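Local coordinates for protein computational Design of Enzyme (Synthetic construct, PDB 3TP4) that is a computationally designed enzyme built on a glycosidase-like TIM barrel, probably meant to present an activated serine-containing catalytic triad, at residues 67-72 and 108-113; 72-77 and 89-94. All blocks are in the same frame, centred on the assembly; numbering follows the deposited sequence.

Contact 1 of 2, residues 67-72 and 108-113; sequences FGWSTS and NTVGAG
Trp69 and Asn108 have their first torsions in the same well, each CG anti to the carbonyl carbon and beside the backbone N, so indole and carboxamide rise on the same face of two parallel strands. The Asn108 chi2 of -82° turns the amide to within 19° of the indole plane. Trp69 NE1 then gives its hydrogen to Asn108 OD1 at 2.9 Å, almost straight, in the ring plane and on a lone pair of the oxygen. The other end of that amide, ND2, makes a weak bond to the Ile98 carbonyl in helix 87-104.

Beneath this, the backbones zip together in parallel register. Thr109 N reaches Phe67 O at 3.0 Å, Trp69 N reaches Thr109 O at 2.9 Å in a bent bond, and Gly111 N and Thr71 N close the ladder on Trp69 O and Gly111 O. Thr71 CG2 meets Val110 CG1 at 3.6 Å, crossing it at about a right angle, while Thr71 OG1 shares a water with Gly113 N and bonds to Tyr147. On the other face, Thr109 CG2 lies 3.4 Å from Gly68 CA. Ser70 OG is hydrogen-bonded to His37 NE2, consistent with the designed triad. The ladder grips the backbone at Trp69 and Thr71, on either side of Ser70, the indole bond holds Trp69 besides, and the His37 imidazole would probably polarise the serine hydroxyl.

Contact 2 of 2, residues 72-77 and 89-94; sequences SIIEGN and ENIALF
Residues 72-75 run through one helical turn lacking regular helix bonds, Gly76 leaves it with positive phi (77°), and Asn77 N closes back on Ser72 O; the turn lies against helix 87-104, with the CA atoms of Ile74 and Asn90 5.2 Å apart. Ile73, its CG1 beside the backbone N (chi1 -70°) and the chain then extended, lays CD1 over one face of the Phe94 ring. This CH-pi contact is nearly central, 3.9 Å from CD1 to the ring centroid and 9° off the normal. Farther back along the same side chain, Ile73 CB sits 3.8 Å from Phe94 CD2. Ile74 comes instead to the ring's edge, where its CG1 lies in the ring plane, and the same CG1 packs against Ile91 CG1 at 3.8 Å.

Asn90 supplies the polar part. Its ND2 gives a weak bond of 3.4 Å to Ile74 O and lies 3.2 Å from Gly76 CA, where a side-chain carbon would run into it. OD1 turns to Leu82 N, so one carboxamide ties two parts of the loop to the helix. Glu75 CB leads away from the helix, and its OE2 is hydrogen-bonded to Tyr147 OH and Asn116 ND2. The grip is therefore mainly apolar: two isoleucines take face and edge of one phenylalanine, and beside them a buried amide accepts from one loop N-H and gives weakly to a loop carbonyl.

Contacts 1 and 2 lie about 11 Å apart, centre to centre, in one beta-alpha-beta unit of the barrel: strand 66-70, helix 87-104, strand 107-113. Contact 2 is nested inside the chain loop that contact 1 closes, and Ser72 belongs to both. Phe94 joins them, its ring meeting Trp69 edge-to-face, with Trp69 CB 3.5 Å from Phe94 CE1 and Val110 CG2 3.8 Å from Phe94 CZ. Contact 1 thus forms part of the barrel wall, and contact 2 fastens the loop leaving the C-terminal end of strand 66-70 to the helix outside. Ser70, the likely designed nucleophile, is in contact 1, at the end of strand 66-70 where that loop begins.

Contact 1 of 2, residues 67-72 and 108-113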
loop_
_atom_site.group_PDB
_atom_site.type_symbol
_atom_site.label_atom_id
_atom_site.label_comp_id
_atom_site.label_asym_id
_atom_site.label_seq_id
_atom_site.Cartn_x
_atom_site.Cartn_y
_atom_site.Cartn_z
ATOM N N PHE A 67 3.344 -13.490 -1.373
ATOM C CA PHE A 67 1.964 -13.947 -1.212
ATOM C C PHE A 67 1.104 -12.718 -0.958
ATOM O O PHE A 67 1.257 -12.058 0.075
ATOM C CB PHE A 67 1.849 -14.876 0.013
ATOM C CG PHE A 67 2.453 -16.262 -0.179
ATOM C CD1 PHE A 67 3.795 -16.419 -0.499
ATOM C CD2 PHE A 67 1.684 -17.402 0.020
ATOM C CE1 PHE A 67 4.355 -17.693 -0.647
ATOM C CE2 PHE A 67 2.241 -18.680 -0.126
ATOM C CZ PHE A 67 3.569 -18.822 -0.460
ATOM N N GLY A 68 0.206 -12.396 -1.883
ATOM C CA GLY A 68 -0.652 -11.233 -1.714
ATOM C C GLY A 68 -2.019 -11.604 -1.146
ATOM O O GLY A 68 -2.507 -12.707 -1.376
ATOM N N TRP A 69 -2.631 -10.675 -0.412
ATOM C CA TRP A 69 -3.935 -10.882 0.216
ATOM C C TRP A 69 -4.702 -9.563 0.298
ATOM O O TRP A 69 -4.098 -8.495 0.342
ATOM C CB TRP A 69 -3.766 -11.363 1.645
ATOM C CG TRP A 69 -2.778 -12.411 1.864
ATOM C CD1 TRP A 69 -1.534 -12.261 2.390
ATOM C CD2 TRP A 69 -2.952 -13.808 1.628
ATOM N NE1 TRP A 69 -0.913 -13.476 2.484
ATOM C CE2 TRP A 69 -1.765 -14.446 2.025
ATOM C CE3 TRP A 69 -3.999 -14.581 1.112
ATOM C CZ2 TRP A 69 -1.586 -15.827 1.916
ATOM C CZ3 TRP A 69 -3.823 -15.952 1.007
ATOM C CH2 TRP A 69 -2.627 -16.560 1.403
ATOM N N SER A 70 -6.030 -9.635 0.334
ATOM C CA SER A 70 -6.848 -8.427 0.504
ATOM C C SER A 70 -7.454 -8.393 1.904
ATOM O O SER A 70 -7.772 -9.439 2.455
ATOM C CB SER A 70 -7.975 -8.393 -0.528
ATOM O OG SER A 70 -7.458 -8.298 -1.842
ATOM N N THR A 71 -7.618 -7.200 2.479
ATOM C CA THR A 71 -8.272 -7.095 3.787
ATOM C C THR A 71 -9.724 -7.551 3.696
ATOM O O THR A 71 -10.362 -7.843 4.701
ATOM C CB THR A 71 -8.227 -5.675 4.343
ATOM O OG1 THR A 71 -8.827 -4.776 3.402
ATOM C CG2 THR A 71 -6.784 -5.260 4.621
ATOM N N SER A 72 -10.222 -7.604 2.468
ATOM C CA SER A 72 -11.512 -8.198 2.133
ATOM C C SER A 72 -11.762 -9.547 2.830
ATOM O O SER A 72 -12.903 -9.935 3.076
ATOM C CB SER A 72 -11.567 -8.395 0.620
ATOM O OG SER A 72 -12.901 -8.411 0.161
ATOM N N ASN A 108 4.849 -11.619 2.717
ATOM C CA ASN A 108 3.426 -11.319 2.698
ATOM C C ASN A 108 3.123 -9.856 2.401
ATOM O O ASN A 108 3.730 -8.952 2.985
ATOM C CB ASN A 108 2.775 -11.705 4.038
ATOM C CG ASN A 108 2.614 -13.211 4.200
ATOM O OD1 ASN A 108 1.662 -13.802 3.684
ATOM N ND2 ASN A 108 3.534 -13.836 4.928
ATOM N N THR A 109 2.177 -9.627 1.500
ATOM C CA THR A 109 1.638 -8.288 1.306
ATOM C C THR A 109 0.119 -8.304 1.467
ATOM O O THR A 109 -0.557 -9.230 1.006
ATOM C CB THR A 109 2.014 -7.708 -0.061
ATOM O OG1 THR A 109 1.522 -6.363 -0.149
ATOM C CG2 THR A 109 1.400 -8.536 -1.178
ATOM N N VAL A 110 -0.400 -7.281 2.143
ATOM C CA VAL A 110 -1.824 -7.157 2.432
ATOM C C VAL A 110 -2.286 -5.780 1.986
ATOM O O VAL A 110 -1.723 -4.758 2.397
ATOM C CB VAL A 110 -2.109 -7.307 3.940
ATOM C CG1 VAL A 110 -3.536 -6.861 4.254
ATOM C CG2 VAL A 110 -1.842 -8.757 4.420
ATOM N N GLY A 111 -3.305 -5.749 1.134
ATOM C CA GLY A 111 -3.782 -4.496 0.566
ATOM C C GLY A 111 -5.221 -4.237 0.973
ATOM O O GLY A 111 -6.003 -5.171 1.113
ATOM N N ALA A 112 -5.567 -2.975 1.191
ATOM C CA ALA A 112 -6.947 -2.596 1.473
ATOM C C ALA A 112 -7.479 -1.813 0.283
ATOM O O ALA A 112 -7.047 -0.683 0.034
ATOM C CB ALA A 112 -7.023 -1.750 2.748
ATOM N N GLY A 113 -8.399 -2.420 -0.462
ATOM C CA GLY A 113 -8.951 -1.790 -1.645
ATOM C C GLY A 113 -9.968 -0.741 -1.255
ATOM O O GLY A 113 -10.217 -0.519 -0.068
HETATM O O HOH W 1 -9.562 -5.110 0.458
#

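Contact 2 of 2, residues 72-77 and 89-94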
loop_
_atom_site.group_PDB
_atom_site.type_symbol
_atom_site.label_atom_id
_atom_site.label_comp_id
_atom_site.label_asym_id
_atom_site.label_seq_id
_atom_site.Cartn_x
_atom_site.Cartn_y
_atom_site.Cartn_z
ATOM N N SER A 72 -10.222 -7.604 2.468
ATOM C CA SER A 72 -11.512 -8.198 2.133
ATOM C C SER A 72 -11.762 -9.547 2.830
ATOM O O SER A 72 -12.903 -9.935 3.076
ATOM C CB SER A 72 -11.567 -8.395 0.620
ATOM O OG SER A 72 -12.901 -8.411 0.161
ATOM N N ILE A 73 -10.690 -10.266 3.132
ATOM C CA ILE A 73 -10.792 -11.556 3.804
ATOM C C ILE A 73 -11.442 -11.435 5.178
ATOM O O ILE A 73 -12.110 -12.362 5.645
ATOM C CB ILE A 73 -9.412 -12.184 3.988
ATOM C CG1 ILE A 73 -8.839 -12.619 2.634
ATOM C CG2 ILE A 73 -9.470 -13.362 4.943
ATOM C CD1 ILE A 73 -7.388 -12.927 2.703
ATOM N N ILE A 74 -11.222 -10.304 5.836
ATOM C CA ILE A 74 -11.778 -10.080 7.167
ATOM C C ILE A 74 -13.298 -9.946 7.089
ATOM O O ILE A 74 -14.016 -10.339 8.006
ATOM C CB ILE A 74 -11.184 -8.815 7.808
ATOM C CG1 ILE A 74 -9.707 -9.033 8.140
ATOM C CG2 ILE A 74 -11.971 -8.416 9.060
ATOM C CD1 ILE A 74 -8.936 -7.728 8.331
ATOM N N GLU A 75 -13.772 -9.387 5.982
ATOM C CA GLU A 75 -15.194 -9.171 5.771
ATOM C C GLU A 75 -15.868 -10.472 5.351
ATOM O O GLU A 75 -17.091 -10.547 5.270
ATOM C CB GLU A 75 -15.402 -8.117 4.685
ATOM C CG GLU A 75 -14.539 -6.872 4.847
ATOM C CD GLU A 75 -14.308 -6.148 3.529
ATOM O OE1 GLU A 75 -14.675 -6.706 2.471
ATOM O OE2 GLU A 75 -13.754 -5.027 3.548
ATOM N N GLY A 76 -15.059 -11.490 5.073
ATOM C CA GLY A 76 -15.569 -12.761 4.598
ATOM C C GLY A 76 -15.956 -12.690 3.134
ATOM O O GLY A 76 -16.716 -13.528 2.647
ATOM N N ASN A 77 -15.435 -11.686 2.428
ATOM C CA ASN A 77 -15.747 -11.493 1.012
ATOM C C ASN A 77 -14.669 -12.077 0.090
ATOM O O ASN A 77 -14.672 -11.843 -1.123
ATOM C CB ASN A 77 -15.954 -10.008 0.697
ATOM C CG ASN A 77 -17.069 -9.381 1.518
ATOM O OD1 ASN A 77 -17.893 -10.081 2.103
ATOM N ND2 ASN A 77 -17.101 -8.053 1.558
ATOM N N GLU A 89 -12.680 -14.686 13.608
ATOM C CA GLU A 89 -12.228 -15.985 13.120
ATOM C C GLU A 89 -11.760 -15.909 11.671
ATOM O O GLU A 89 -10.844 -16.629 11.271
ATOM C CB GLU A 89 -13.284 -17.076 13.331
ATOM C CG GLU A 89 -14.649 -16.798 12.730
ATOM C CD GLU A 89 -15.722 -17.716 13.307
ATOM O OE1 GLU A 89 -15.492 -18.286 14.396
ATOM O OE2 GLU A 89 -16.787 -17.871 12.672
ATOM N N ASN A 90 -12.387 -15.034 10.892
ATOM C CA ASN A 90 -11.846 -14.687 9.587
ATOM C C ASN A 90 -10.430 -14.131 9.748
ATOM O O ASN A 90 -9.549 -14.407 8.931
ATOM C CB ASN A 90 -12.745 -13.693 8.853
ATOM C CG ASN A 90 -13.854 -14.377 8.075
ATOM O OD1 ASN A 90 -13.831 -15.591 7.875
ATOM N ND2 ASN A 90 -14.823 -13.595 7.612
ATOM N N ILE A 91 -10.214 -13.373 10.821
ATOM C CA ILE A 91 -8.900 -12.813 11.125
ATOM C C ILE A 91 -7.905 -13.890 11.544
ATOM O O ILE A 91 -6.718 -13.821 11.202
ATOM C CB ILE A 91 -8.974 -11.727 12.224
ATOM C CG1 ILE A 91 -9.574 -10.435 11.667
ATOM C CG2 ILE A 91 -7.594 -11.451 12.815
ATOM C CD1 ILE A 91 -9.752 -9.360 12.725
ATOM N N ALA A 92 -8.386 -14.891 12.278
ATOM C CA ALA A 92 -7.528 -15.996 12.693
ATOM C C ALA A 92 -7.113 -16.849 11.495
ATOM O O ALA A 92 -5.979 -17.326 11.426
ATOM C CB ALA A 92 -8.219 -16.855 13.753
ATOM N N LEU A 93 -8.040 -17.037 10.560
ATOM C CA LEU A 93 -7.761 -17.740 9.313
ATOM C C LEU A 93 -6.734 -16.958 8.470
ATOM O O LEU A 93 -5.745 -17.521 7.995
ATOM C CB LEU A 93 -9.053 -17.917 8.517
ATOM C CG LEU A 93 -10.051 -18.961 9.035
ATOM C CD1 LEU A 93 -11.363 -18.860 8.279
ATOM C CD2 LEU A 93 -9.474 -20.365 8.917
ATOM N N PHE A 94 -6.998 -15.668 8.290
ATOM C CA PHE A 94 -6.102 -14.759 7.575
ATOM C C PHE A 94 -4.712 -14.945 8.161
ATOM O O PHE A 94 -3.752 -15.242 7.445
ATOM C CB PHE A 94 -6.591 -13.319 7.764
ATOM C CG PHE A 94 -6.089 -12.344 6.728
ATOM C CD1 PHE A 94 -4.956 -12.613 5.971
ATOM C CD2 PHE A 94 -6.755 -11.144 6.520
ATOM C CE1 PHE A 94 -4.493 -11.695 5.016
ATOM C CE2 PHE A 94 -6.300 -10.218 5.571
ATOM C CZ PHE A 94 -5.170 -10.498 4.821
#